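Side-chain contacts in lipopolysaccharide core heptose(I) kinase WaaP (Pseudomonas aeruginosa, PDB 6DFL), which phosphorylates the first heptose of the lipopolysaccharide inner core with ATP and magnesium, and also acts as a protein-tyrosine kinase that autophosphorylates: residues W202-L207 and A244-W249; A209-A214 and R222-F227; S213-G218 and R252-L257. All coordinates share one frame; numbering follows the deposited sequence.

Interaction 1. Residues W202-L207 and A244-W249. With G9S (S-[2-({N-[(2S)-2-hydroxy-3,3-dimethyl-4-(phosphonooxy)butanoyl]-beta-alanyl}amino)ethyl] hexadecanethioate), chain C.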
loop_
_atom_site.group_PDB
_atom_site.type_symbol
_atom_site.label_atom_id
_atom_site.label_comp_id
_atom_site.label_asym_id
_atom_site.label_seq_id
_atom_site.Cartn_x
_atom_site.Cartn_y
_atom_site.Cartn_z
ATOM N N TRP A 202 3.693 -15.324 4.825
ATOM C CA TRP A 202 2.523 -14.655 4.290
ATOM C C TRP A 202 2.755 -13.154 4.183
ATOM O O TRP A 202 2.374 -12.543 3.173
ATOM C CB TRP A 202 1.298 -14.992 5.142
ATOM C CG TRP A 202 0.840 -16.388 4.917
ATOM C CD1 TRP A 202 0.897 -17.424 5.801
ATOM C CD2 TRP A 202 0.248 -16.918 3.710
ATOM N NE1 TRP A 202 0.380 -18.569 5.221
ATOM C CE2 TRP A 202 -0.031 -18.280 3.944
ATOM C CE3 TRP A 202 -0.084 -16.365 2.466
ATOM C CZ2 TRP A 202 -0.631 -19.105 2.967
ATOM C CZ3 TRP A 202 -0.673 -17.188 1.491
ATOM C CH2 TRP A 202 -0.935 -18.540 1.750
ATOM N N ARG A 203 3.386 -12.553 5.205
ATOM C CA ARG A 203 3.860 -11.172 5.101
ATOM C C ARG A 203 4.603 -10.951 3.788
ATOM O O ARG A 203 4.355 -9.977 3.064
ATOM C CB ARG A 203 4.779 -10.823 6.287
ATOM C CG ARG A 203 4.075 -10.583 7.654
ATOM C CD ARG A 203 5.069 -10.282 8.814
ATOM N NE ARG A 203 4.410 -10.293 10.127
ATOM C CZ ARG A 203 4.232 -9.220 10.904
ATOM N NH1 ARG A 203 3.620 -9.336 12.086
ATOM N NH2 ARG A 203 4.694 -8.030 10.525
ATOM N N ASN A 204 5.519 -11.857 3.459
ATOM C CA ASN A 204 6.405 -11.606 2.335
ATOM C C ASN A 204 5.666 -11.745 1.008
ATOM O O ASN A 204 5.917 -10.971 0.079
ATOM C CB ASN A 204 7.608 -12.540 2.401
ATOM C CG ASN A 204 8.459 -12.312 3.648
ATOM O OD1 ASN A 204 8.424 -11.242 4.284
ATOM N ND2 ASN A 204 9.224 -13.326 4.008
ATOM N N LYS A 205 4.734 -12.705 0.912
ATOM C CA LYS A 205 3.915 -12.834 -0.288
ATOM C C LYS A 205 3.202 -11.519 -0.603
ATOM O O LYS A 205 3.288 -11.018 -1.727
ATOM C CB LYS A 205 2.914 -13.987 -0.137
ATOM C CG LYS A 205 3.527 -15.406 -0.243
ATOM C CD LYS A 205 2.499 -16.433 -0.753
ATOM C CE LYS A 205 3.079 -17.842 -0.916
ATOM N NZ LYS A 205 3.143 -18.602 0.373
ATOM N N ASP A 206 2.530 -10.920 0.397
ATOM C CA ASP A 206 1.883 -9.620 0.205
ATOM C C ASP A 206 2.879 -8.577 -0.283
ATOM O O ASP A 206 2.580 -7.797 -1.199
ATOM C CB ASP A 206 1.271 -9.122 1.509
ATOM C CG ASP A 206 -0.080 -9.718 1.824
ATOM O OD1 ASP A 206 -0.556 -10.661 1.141
ATOM O OD2 ASP A 206 -0.667 -9.221 2.814
ATOM N N LEU A 207 4.041 -8.493 0.386
ATOM C CA LEU A 207 5.056 -7.516 0.015
ATOM C C LEU A 207 5.559 -7.753 -1.394
ATOM O O LEU A 207 5.799 -6.804 -2.143
ATOM C CB LEU A 207 6.240 -7.574 0.979
ATOM C CG LEU A 207 6.122 -7.106 2.428
ATOM C CD1 LEU A 207 7.450 -7.368 3.109
ATOM C CD2 LEU A 207 5.736 -5.646 2.474
ATOM N N ALA A 244 17.872 -9.373 3.456
ATOM C CA ALA A 244 18.686 -9.332 2.245
ATOM C C ALA A 244 18.210 -10.331 1.195
ATOM O O ALA A 244 18.128 -9.998 0.007
ATOM C CB ALA A 244 20.142 -9.611 2.603
ATOM N N GLY A 245 17.910 -11.562 1.617
ATOM C CA GLY A 245 17.531 -12.595 0.672
ATOM C C GLY A 245 16.155 -12.365 0.076
ATOM O O GLY A 245 15.961 -12.507 -1.133
ATOM N N LEU A 246 15.185 -12.003 0.916
ATOM C CA LEU A 246 13.887 -11.584 0.421
ATOM C C LEU A 246 14.021 -10.459 -0.599
ATOM O O LEU A 246 13.515 -10.553 -1.716
ATOM C CB LEU A 246 13.015 -11.156 1.589
ATOM C CG LEU A 246 11.662 -10.520 1.259
ATOM C CD1 LEU A 246 10.735 -11.549 0.641
ATOM C CD2 LEU A 246 11.042 -9.899 2.531
ATOM N N LEU A 247 14.737 -9.401 -0.247
ATOM C CA LEU A 247 14.837 -8.258 -1.148
ATOM C C LEU A 247 15.566 -8.598 -2.441
ATOM O O LEU A 247 15.311 -7.975 -3.477
ATOM C CB LEU A 247 15.548 -7.109 -0.444
ATOM C CG LEU A 247 14.749 -6.588 0.740
ATOM C CD1 LEU A 247 15.504 -5.454 1.453
ATOM C CD2 LEU A 247 13.392 -6.129 0.239
ATOM N N ALA A 248 16.506 -9.538 -2.396
ATOM C CA ALA A 248 17.231 -9.901 -3.604
ATOM C C ALA A 248 16.353 -10.749 -4.511
ATOM O O ALA A 248 16.392 -10.611 -5.740
ATOM C CB ALA A 248 18.503 -10.657 -3.241
ATOM N N TRP A 249 15.545 -11.619 -3.909
ATOM C CA TRP A 249 14.588 -12.400 -4.673
ATOM C C TRP A 249 13.574 -11.493 -5.347
ATOM O O TRP A 249 13.382 -11.573 -6.563
ATOM C CB TRP A 249 13.887 -13.405 -3.769
ATOM C CG TRP A 249 12.775 -14.103 -4.467
ATOM C CD1 TRP A 249 12.875 -15.204 -5.271
ATOM C CD2 TRP A 249 11.391 -13.753 -4.435
ATOM N NE1 TRP A 249 11.639 -15.563 -5.735
ATOM C CE2 TRP A 249 10.707 -14.688 -5.244
ATOM C CE3 TRP A 249 10.660 -12.744 -3.807
ATOM C CZ2 TRP A 249 9.325 -14.643 -5.435
ATOM C CZ3 TRP A 249 9.290 -12.695 -4.006
ATOM C CH2 TRP A 249 8.636 -13.638 -4.818
HETATM C C1 G9S C . 17.323 -1.309 -2.567
HETATM C C2 G9S C . 19.060 -0.302 -4.090
HETATM C C3 G9S C . 20.175 -0.492 -5.107
HETATM C C4 G9S C . 21.376 -1.288 -4.630
HETATM C C5 G9S C . 21.937 -2.352 -2.291
HETATM C C6 G9S C . 23.089 -0.229 -1.179
HETATM C C7 G9S C . 24.488 0.311 -1.008
HETATM C C8 G9S C . 22.239 0.810 -1.861
HETATM C C10 G9S C . 14.660 -3.560 -2.874
HETATM C C11 G9S C . 13.929 -4.781 -3.356
HETATM C C12 G9S C . 12.427 -4.636 -3.434
HETATM C C13 G9S C . 11.887 -3.247 -3.143
HETATM C C14 G9S C . 10.986 -3.115 -1.907
HETATM C C15 G9S C . 9.485 -3.073 -2.146
HETATM C C16 G9S C . 8.887 -1.784 -2.658
HETATM N N2 G9S C . 18.381 -1.462 -3.533
HETATM C C19 G9S C . 15.943 -1.059 -3.121
HETATM C C20 G9S C . 22.545 -0.526 0.186
HETATM C C21 G9S C . 7.429 -1.485 -2.327
HETATM C C22 G9S C . 6.750 -0.524 -3.299
HETATM C C23 G9S C . 5.251 -0.468 -3.328
HETATM C C24 G9S C . 4.634 0.879 -3.011
HETATM C C25 G9S C . 3.145 1.103 -3.243
HETATM C C26 G9S C . 2.660 2.545 -3.418
HETATM C C27 G9S C . 2.634 3.102 -4.829
HETATM C C28 G9S C . 1.920 4.409 -5.007
HETATM C C29 G9S C . 0.719 4.431 -5.899
HETATM C C30 G9S C . 23.209 -1.533 -2.032
HETATM N N3 G9S C . 21.117 -2.223 -3.506
HETATM O O2 G9S C . 18.747 0.828 -3.730
HETATM O O3 G9S C . 15.016 -3.438 -1.708
HETATM O O4 G9S C . 21.585 -3.170 -1.447
HETATM O O5 G9S C . 23.885 -1.332 -3.220
HETATM O O6 G9S C . 25.508 -0.636 -0.961
HETATM O O8 G9S C . 27.915 -1.281 -0.542
HETATM O O9 G9S C . 26.451 -0.668 1.404
HETATM P P1 G9S C . 26.773 -0.413 -0.055
HETATM S S1 G9S C . 15.255 -2.402 -4.079
#

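Interaction 2. Residues A209-A214 and R222-F227. With G9S (S-[2-({N-[(2S)-2-hydroxy-3,3-dimethyl-4-(phosphonooxy)butanoyl]-beta-alanyl}amino)ethyl] hexadecanethioate), chain C.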
loop_
_atom_site.group_PDB
_atom_site.type_symbol
_atom_site.label_atom_id
_atom_site.label_comp_id
_atom_site.label_asym_id
_atom_site.label_seq_id
_atom_site.Cartn_x
_atom_site.Cartn_y
_atom_site.Cartn_z
ATOM N N ALA A 209 3.815 -9.212 -3.839
ATOM C CA ALA A 209 2.750 -8.842 -4.764
ATOM C C ALA A 209 2.599 -7.327 -4.838
ATOM O O ALA A 209 2.456 -6.764 -5.930
ATOM C CB ALA A 209 1.444 -9.508 -4.343
ATOM N N LEU A 210 2.664 -6.635 -3.693
ATOM C CA LEU A 210 2.541 -5.185 -3.754
ATOM C C LEU A 210 3.626 -4.593 -4.636
ATOM O O LEU A 210 3.350 -3.732 -5.482
ATOM C CB LEU A 210 2.582 -4.592 -2.360
ATOM C CG LEU A 210 2.329 -3.099 -2.436
ATOM C CD1 LEU A 210 0.972 -2.810 -3.012
ATOM C CD2 LEU A 210 2.473 -2.477 -1.051
ATOM N N TYR A 211 4.850 -5.100 -4.509
ATOM C CA TYR A 211 5.949 -4.608 -5.328
ATOM C C TYR A 211 5.711 -4.892 -6.815
ATOM O O TYR A 211 5.869 -4.005 -7.657
ATOM C CB TYR A 211 7.258 -5.241 -4.863
ATOM C CG TYR A 211 8.488 -4.723 -5.567
ATOM C CD1 TYR A 211 8.560 -3.412 -6.012
ATOM C CD2 TYR A 211 9.571 -5.556 -5.804
ATOM C CE1 TYR A 211 9.688 -2.937 -6.664
ATOM C CE2 TYR A 211 10.702 -5.091 -6.446
ATOM C CZ TYR A 211 10.747 -3.786 -6.886
ATOM O OH TYR A 211 11.872 -3.321 -7.531
ATOM N N PHE A 212 5.355 -6.127 -7.165
ATOM C CA PHE A 212 5.211 -6.424 -8.589
ATOM C C PHE A 212 4.077 -5.628 -9.198
ATOM O O PHE A 212 4.157 -5.246 -10.363
ATOM C CB PHE A 212 5.030 -7.920 -8.801
ATOM C CG PHE A 212 6.122 -8.737 -8.149
ATOM C CD1 PHE A 212 7.397 -8.210 -8.008
ATOM C CD2 PHE A 212 5.876 -10.001 -7.651
ATOM C CE1 PHE A 212 8.404 -8.928 -7.417
ATOM C CE2 PHE A 212 6.903 -10.727 -7.041
ATOM C CZ PHE A 212 8.158 -10.178 -6.928
ATOM N N SER A 213 3.058 -5.290 -8.419
ATOM C CA SER A 213 2.021 -4.441 -8.983
ATOM C C SER A 213 2.497 -3.020 -9.229
ATOM O O SER A 213 1.739 -2.221 -9.779
ATOM C CB SER A 213 0.790 -4.433 -8.074
ATOM O OG SER A 213 0.855 -3.400 -7.104
ATOM N N ALA A 214 3.729 -2.656 -8.850
ATOM C CA ALA A 214 4.100 -1.246 -8.891
ATOM C C ALA A 214 5.391 -0.995 -9.660
ATOM O O ALA A 214 5.952 0.103 -9.560
ATOM C CB ALA A 214 4.190 -0.688 -7.473
ATOM N N ARG A 222 15.092 4.882 -4.113
ATOM C CA ARG A 222 14.883 5.483 -2.808
ATOM C C ARG A 222 13.414 5.490 -2.421
ATOM O O ARG A 222 13.090 5.368 -1.234
ATOM C CB ARG A 222 15.485 6.889 -2.789
ATOM C CG ARG A 222 16.982 6.851 -2.555
ATOM C CD ARG A 222 17.724 7.971 -3.246
ATOM N NE ARG A 222 17.971 7.631 -4.639
ATOM C CZ ARG A 222 17.384 8.217 -5.668
ATOM N NH1 ARG A 222 17.683 7.812 -6.889
ATOM N NH2 ARG A 222 16.517 9.204 -5.478
ATOM N N ASP A 223 12.510 5.617 -3.393
ATOM C CA ASP A 223 11.101 5.414 -3.078
ATOM C C ASP A 223 10.860 4.018 -2.528
ATOM O O ASP A 223 9.958 3.819 -1.715
ATOM C CB ASP A 223 10.234 5.658 -4.310
ATOM C CG ASP A 223 10.440 7.035 -4.912
ATOM O OD1 ASP A 223 10.665 8.017 -4.150
ATOM O OD2 ASP A 223 10.367 7.133 -6.163
ATOM N N LYS A 224 11.667 3.043 -2.926
ATOM C CA LYS A 224 11.474 1.696 -2.401
ATOM C C LYS A 224 12.060 1.550 -0.997
ATOM O O LYS A 224 11.454 0.892 -0.140
ATOM C CB LYS A 224 12.076 0.661 -3.365
ATOM C CG LYS A 224 11.444 0.640 -4.768
ATOM C CD LYS A 224 12.253 -0.227 -5.723
ATOM C CE LYS A 224 11.965 0.136 -7.168
ATOM N NZ LYS A 224 12.650 -0.803 -8.104
ATOM N N LEU A 225 13.235 2.148 -0.741
ATOM C CA LEU A 225 13.777 2.175 0.624
ATOM C C LEU A 225 12.856 2.943 1.562
ATOM O O LEU A 225 12.590 2.493 2.681
ATOM C CB LEU A 225 15.182 2.784 0.638
ATOM C CG LEU A 225 16.237 2.116 -0.244
ATOM C CD1 LEU A 225 17.484 2.969 -0.352
ATOM C CD2 LEU A 225 16.555 0.748 0.297
ATOM N N ARG A 226 12.366 4.110 1.134
ATOM C CA ARG A 226 11.326 4.786 1.901
ATOM C C ARG A 226 10.204 3.821 2.247
ATOM O O ARG A 226 9.762 3.758 3.396
ATOM C CB ARG A 226 10.767 5.971 1.112
ATOM C CG ARG A 226 11.423 7.298 1.381
ATOM C CD ARG A 226 11.101 8.362 0.350
ATOM N NE ARG A 226 12.202 9.313 0.201
ATOM C CZ ARG A 226 12.994 9.411 -0.870
ATOM N NH1 ARG A 226 12.802 8.632 -1.934
ATOM N NH2 ARG A 226 13.980 10.304 -0.889
ATOM N N PHE A 227 9.738 3.041 1.264
ATOM C CA PHE A 227 8.677 2.091 1.557
ATOM C C PHE A 227 9.104 1.112 2.639
ATOM O O PHE A 227 8.342 0.844 3.570
ATOM C CB PHE A 227 8.248 1.311 0.305
ATOM C CG PHE A 227 7.126 0.371 0.582
ATOM C CD1 PHE A 227 5.817 0.780 0.410
ATOM C CD2 PHE A 227 7.362 -0.873 1.118
ATOM C CE1 PHE A 227 4.767 -0.056 0.727
ATOM C CE2 PHE A 227 6.306 -1.714 1.426
ATOM C CZ PHE A 227 5.013 -1.300 1.231
HETATM C C1 G9S C . 17.323 -1.309 -2.567
HETATM C C2 G9S C . 19.060 -0.302 -4.090
HETATM C C3 G9S C . 20.175 -0.492 -5.107
HETATM C C4 G9S C . 21.376 -1.288 -4.630
HETATM C C5 G9S C . 21.937 -2.352 -2.291
HETATM C C6 G9S C . 23.089 -0.229 -1.179
HETATM C C7 G9S C . 24.488 0.311 -1.008
HETATM C C8 G9S C . 22.239 0.810 -1.861
HETATM C C10 G9S C . 14.660 -3.560 -2.874
HETATM C C11 G9S C . 13.929 -4.781 -3.356
HETATM C C12 G9S C . 12.427 -4.636 -3.434
HETATM C C13 G9S C . 11.887 -3.247 -3.143
HETATM C C14 G9S C . 10.986 -3.115 -1.907
HETATM C C15 G9S C . 9.485 -3.073 -2.146
HETATM C C16 G9S C . 8.887 -1.784 -2.658
HETATM N N2 G9S C . 18.381 -1.462 -3.533
HETATM C C19 G9S C . 15.943 -1.059 -3.121
HETATM C C20 G9S C . 22.545 -0.526 0.186
HETATM C C21 G9S C . 7.429 -1.485 -2.327
HETATM C C22 G9S C . 6.750 -0.524 -3.299
HETATM C C23 G9S C . 5.251 -0.468 -3.328
HETATM C C24 G9S C . 4.634 0.879 -3.011
HETATM C C25 G9S C . 3.145 1.103 -3.243
HETATM C C26 G9S C . 2.660 2.545 -3.418
HETATM C C27 G9S C . 2.634 3.102 -4.829
HETATM C C28 G9S C . 1.920 4.409 -5.007
HETATM C C29 G9S C . 0.719 4.431 -5.899
HETATM C C30 G9S C . 23.209 -1.533 -2.032
HETATM N N3 G9S C . 21.117 -2.223 -3.506
HETATM O O2 G9S C . 18.747 0.828 -3.730
HETATM O O3 G9S C . 15.016 -3.438 -1.708
HETATM O O4 G9S C . 21.585 -3.170 -1.447
HETATM O O5 G9S C . 23.885 -1.332 -3.220
HETATM O O6 G9S C . 25.508 -0.636 -0.961
HETATM O O8 G9S C . 27.915 -1.281 -0.542
HETATM O O9 G9S C . 26.451 -0.668 1.404
HETATM P P1 G9S C . 26.773 -0.413 -0.055
HETATM S S1 G9S C . 15.255 -2.402 -4.079
#

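Interaction 3. Residues S213-G218 and R252-L257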
loop_
_atom_site.group_PDB
_atom_site.type_symbol
_atom_site.label_atom_id
_atom_site.label_comp_id
_atom_site.label_asym_id
_atom_site.label_seq_id
_atom_site.Cartn_x
_atom_site.Cartn_y
_atom_site.Cartn_z
ATOM N N SER A 213 3.058 -5.290 -8.419
ATOM C CA SER A 213 2.021 -4.441 -8.983
ATOM C C SER A 213 2.497 -3.020 -9.229
ATOM O O SER A 213 1.739 -2.221 -9.779
ATOM C CB SER A 213 0.790 -4.433 -8.074
ATOM O OG SER A 213 0.855 -3.400 -7.104
ATOM N N ALA A 214 3.729 -2.656 -8.850
ATOM C CA ALA A 214 4.100 -1.246 -8.891
ATOM C C ALA A 214 5.391 -0.995 -9.660
ATOM O O ALA A 214 5.952 0.103 -9.560
ATOM C CB ALA A 214 4.190 -0.688 -7.473
ATOM N N LEU A 215 5.836 -1.965 -10.467
ATOM C CA LEU A 215 7.085 -1.873 -11.218
ATOM C C LEU A 215 7.077 -0.826 -12.322
ATOM O O LEU A 215 8.144 -0.543 -12.881
ATOM C CB LEU A 215 7.424 -3.223 -11.838
ATOM C CG LEU A 215 7.536 -4.335 -10.806
ATOM C CD1 LEU A 215 7.853 -5.645 -11.482
ATOM C CD2 LEU A 215 8.596 -3.967 -9.719
ATOM N N ASP A 216 5.934 -0.221 -12.630
ATOM C CA ASP A 216 5.801 0.584 -13.835
ATOM C C ASP A 216 5.380 2.017 -13.532
ATOM O O ASP A 216 4.821 2.694 -14.396
ATOM C CB ASP A 216 4.804 -0.091 -14.788
ATOM C CG ASP A 216 4.833 0.501 -16.170
ATOM O OD1 ASP A 216 5.915 0.482 -16.797
ATOM O OD2 ASP A 216 3.775 0.995 -16.616
ATOM N N ILE A 217 5.631 2.509 -12.328
ATOM C CA ILE A 217 5.198 3.848 -11.976
ATOM C C ILE A 217 6.378 4.761 -11.663
ATOM O O ILE A 217 6.182 5.865 -11.140
ATOM C CB ILE A 217 4.195 3.814 -10.817
ATOM C CG1 ILE A 217 4.873 3.277 -9.545
ATOM C CG2 ILE A 217 2.971 2.987 -11.188
ATOM C CD1 ILE A 217 3.935 3.162 -8.391
ATOM N N GLY A 218 7.595 4.341 -11.991
ATOM C CA GLY A 218 8.739 5.209 -11.780
ATOM C C GLY A 218 9.181 5.331 -10.335
ATOM O O GLY A 218 9.551 6.424 -9.889
ATOM N N ARG A 252 14.879 -9.861 -8.225
ATOM C CA ARG A 252 15.160 -10.751 -9.341
ATOM C C ARG A 252 13.886 -11.074 -10.107
ATOM O O ARG A 252 13.858 -11.010 -11.340
ATOM C CB ARG A 252 15.818 -12.025 -8.828
ATOM C CG ARG A 252 17.305 -11.935 -8.698
ATOM C CD ARG A 252 17.896 -13.332 -8.627
ATOM N NE ARG A 252 17.127 -14.189 -7.728
ATOM C CZ ARG A 252 17.242 -14.163 -6.402
ATOM N NH1 ARG A 252 18.097 -13.325 -5.824
ATOM N NH2 ARG A 252 16.508 -14.974 -5.653
ATOM N N LYS A 253 12.822 -11.426 -9.382
ATOM C CA LYS A 253 11.504 -11.567 -9.986
ATOM C C LYS A 253 11.078 -10.287 -10.704
ATOM O O LYS A 253 10.614 -10.333 -11.850
ATOM C CB LYS A 253 10.489 -11.948 -8.917
ATOM C CG LYS A 253 9.207 -12.529 -9.472
ATOM C CD LYS A 253 8.833 -13.760 -8.689
ATOM C CE LYS A 253 7.625 -14.462 -9.290
ATOM N NZ LYS A 253 7.312 -15.711 -8.529
ATOM N N ALA A 254 11.242 -9.132 -10.049
ATOM C CA ALA A 254 10.825 -7.868 -10.654
ATOM C C ALA A 254 11.576 -7.575 -11.948
ATOM O O ALA A 254 11.003 -6.985 -12.873
ATOM C CB ALA A 254 11.011 -6.714 -9.669
ATOM N N GLU A 255 12.851 -7.970 -12.034
ATOM C CA GLU A 255 13.583 -7.841 -13.291
ATOM C C GLU A 255 12.910 -8.641 -14.409
ATOM O O GLU A 255 12.538 -8.080 -15.446
ATOM C CB GLU A 255 15.036 -8.276 -13.098
ATOM C CG GLU A 255 15.954 -7.137 -12.644
ATOM C CD GLU A 255 17.245 -7.614 -11.949
ATOM O OE1 GLU A 255 17.730 -8.724 -12.282
ATOM O OE2 GLU A 255 17.769 -6.873 -11.071
ATOM N N LYS A 256 12.735 -9.959 -14.206
ATOM C CA LYS A 256 12.130 -10.812 -15.232
ATOM C C LYS A 256 10.740 -10.323 -15.615
ATOM O O LYS A 256 10.391 -10.292 -16.800
ATOM C CB LYS A 256 12.055 -12.266 -14.754
ATOM C CG LYS A 256 13.389 -12.994 -14.752
ATOM C CD LYS A 256 13.240 -14.415 -14.229
ATOM C CE LYS A 256 13.823 -14.550 -12.830
ATOM N NZ LYS A 256 15.259 -14.162 -12.790
ATOM N N LEU A 257 9.941 -9.921 -14.624
ATOM C CA LEU A 257 8.601 -9.413 -14.894
ATOM C C LEU A 257 8.612 -8.158 -15.760
ATOM O O LEU A 257 7.602 -7.857 -16.407
ATOM C CB LEU A 257 7.875 -9.137 -13.579
ATOM C CG LEU A 257 7.490 -10.364 -12.751
ATOM C CD1 LEU A 257 7.122 -9.955 -11.336
ATOM C CD2 LEU A 257 6.338 -11.096 -13.388
#

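Interaction 1. Residues W202-L207 and A244-W249
Asn204 and Leu246 meet between helix 200-212 and helix 244-257, and the two methyl groups of the leucine divide the amide side chain between them. CD1 of Leu246 rests against CB of Asn204 at 3.7 Å, while its CD2 approaches Asn204 OD1 at 3.4 Å, a van der Waals touch of a methyl on a carbonyl oxygen. With CG anti to the backbone N (chi1 173°), Leu246 carries its fork across the gap between the helices. One turn further along the first helix, Leu207 adds a looser apolar contact, its CD1 4.4 Å from CD2 of Leu246, and it also packs on Phe227 and Tyr231 of helix 221-232. Leu247 serves the ligand instead: its backbone O is 3.5 Å from C11 of the acyl chain, and its CD2 lies 3.7 Å from the thioester oxygen O3. Elsewhere the two segments touch sparsely. Trp249 starts toward 202-207, but its CZ3 comes no nearer than 5.6 Å, to Asn204 O; Lys205 starts away from the other helix and is exposed. Buried Asp206 is gripped by the backbone N atoms of His161 and Arg162 and by His155 NE2. This anchoring of the loop with the His-Arg-Asp motif, whose Asp163 is probably the active-site residue, resembles that by the helix αF aspartate of eukaryotic-type protein kinases.

Interaction 2. Residues A209-A214 and R222-F227
The rings of Tyr211 and Phe227, which line the pocket that holds the acyl chain in the helical lobe of this kinase fold, each present a face to the palmitoyl chain. Over the centre of the Tyr211 ring lies C13 of the ligand, 3.9 Å above the plane; on the other side, Ala254 of helix 244-257 touches the ring near CE2. At the ring's edge, in plane, Lys224 NZ donates a hydrogen bond of 2.7 Å to Tyr211 OH, which is also bonded to Glu251 OE2, so the hydroxyl is held from two helices. Lys224 reaches it by an extended chain that crosses the tyrosine at about a right angle, its CD 3.8 Å from Tyr211 CE1. Phe227 takes ligand C21 3.4 Å above its ring plane, toward the rim, while Leu210 CD2 approaches obliquely, 3.6 Å from Phe227 CZ. CG anti to the backbone N (chi1 -178°) carries the phenyl ring off helix 221-232 toward the ligand's acyl chain. Nearby, Arg222 and Arg226 form salt bridges with acidic side chains of another protein chain, and Arg226 NH1 also pairs with Asp223 OD1. Where helix 200-212 ends, Ser213 OG bonds Leu210 O at 3.0 Å, tilted 25° from the carbonyl plane.

Interaction 3. Residues S213-G218 and R252-L257
Leu215 sets its isobutyl fork against Ala254, both methyls meeting the single CB of the alanine: CD2 is 3.7 Å and CD1 3.8 Å from Ala254 CB. CD1 also lies 3.7 Å from Ala254 O, and so rests partly on the helix backbone, and it reaches Leu257 CB at 4.1 Å, one turn further on. The nearest CA atoms, those of Leu215 and Ala254, are 7.1 Å apart, and the side-chain contacts are apolar, with one methyl also on a backbone oxygen. CG anti to the carbonyl carbon (chi1 -57°) places the fork, and chi2 of 179° makes CD1 the extended methyl. Leu215 is the second residue of a type I beta turn from Ala214 to Ile217, which projects it outward. Around this first shell, Phe212 touches Lys253, Ala254 and Leu257, and Tyr258 packs on Leu215. Beyond the tip of the turn, Ile217 touches the bound acyl phosphopantetheine. Gly218 O accepts a hydrogen bond from Lys140 NZ, which ties the far end of the loop to helix 137-156. The arrangement thus docks the connection between helices 200-212 and 221-232 onto the C-terminal helix 244-257.

Helix 200-212 and the loop after it supply the first partner of all three contacts. From the N terminus the chain passes 202-207, then 209-214, then 213-218, where Ser213 and Ala214 belong to both interaction 2 and interaction 3. Interaction 2 closes first, a short loop ending on helix 221-232, and lies within the longer loop that interaction 1 completes at 244-249. Interaction 3 closes last, at 252-257, and crosses interaction 1, because 213-218 falls between the two partners of interaction 1, while 252-257 comes after both. Phe212 packs on Trp249, a touch between interactions 1 and 2. Together they bind helices 200-212, 221-232 and 244-257 around the ligand's acyl chain.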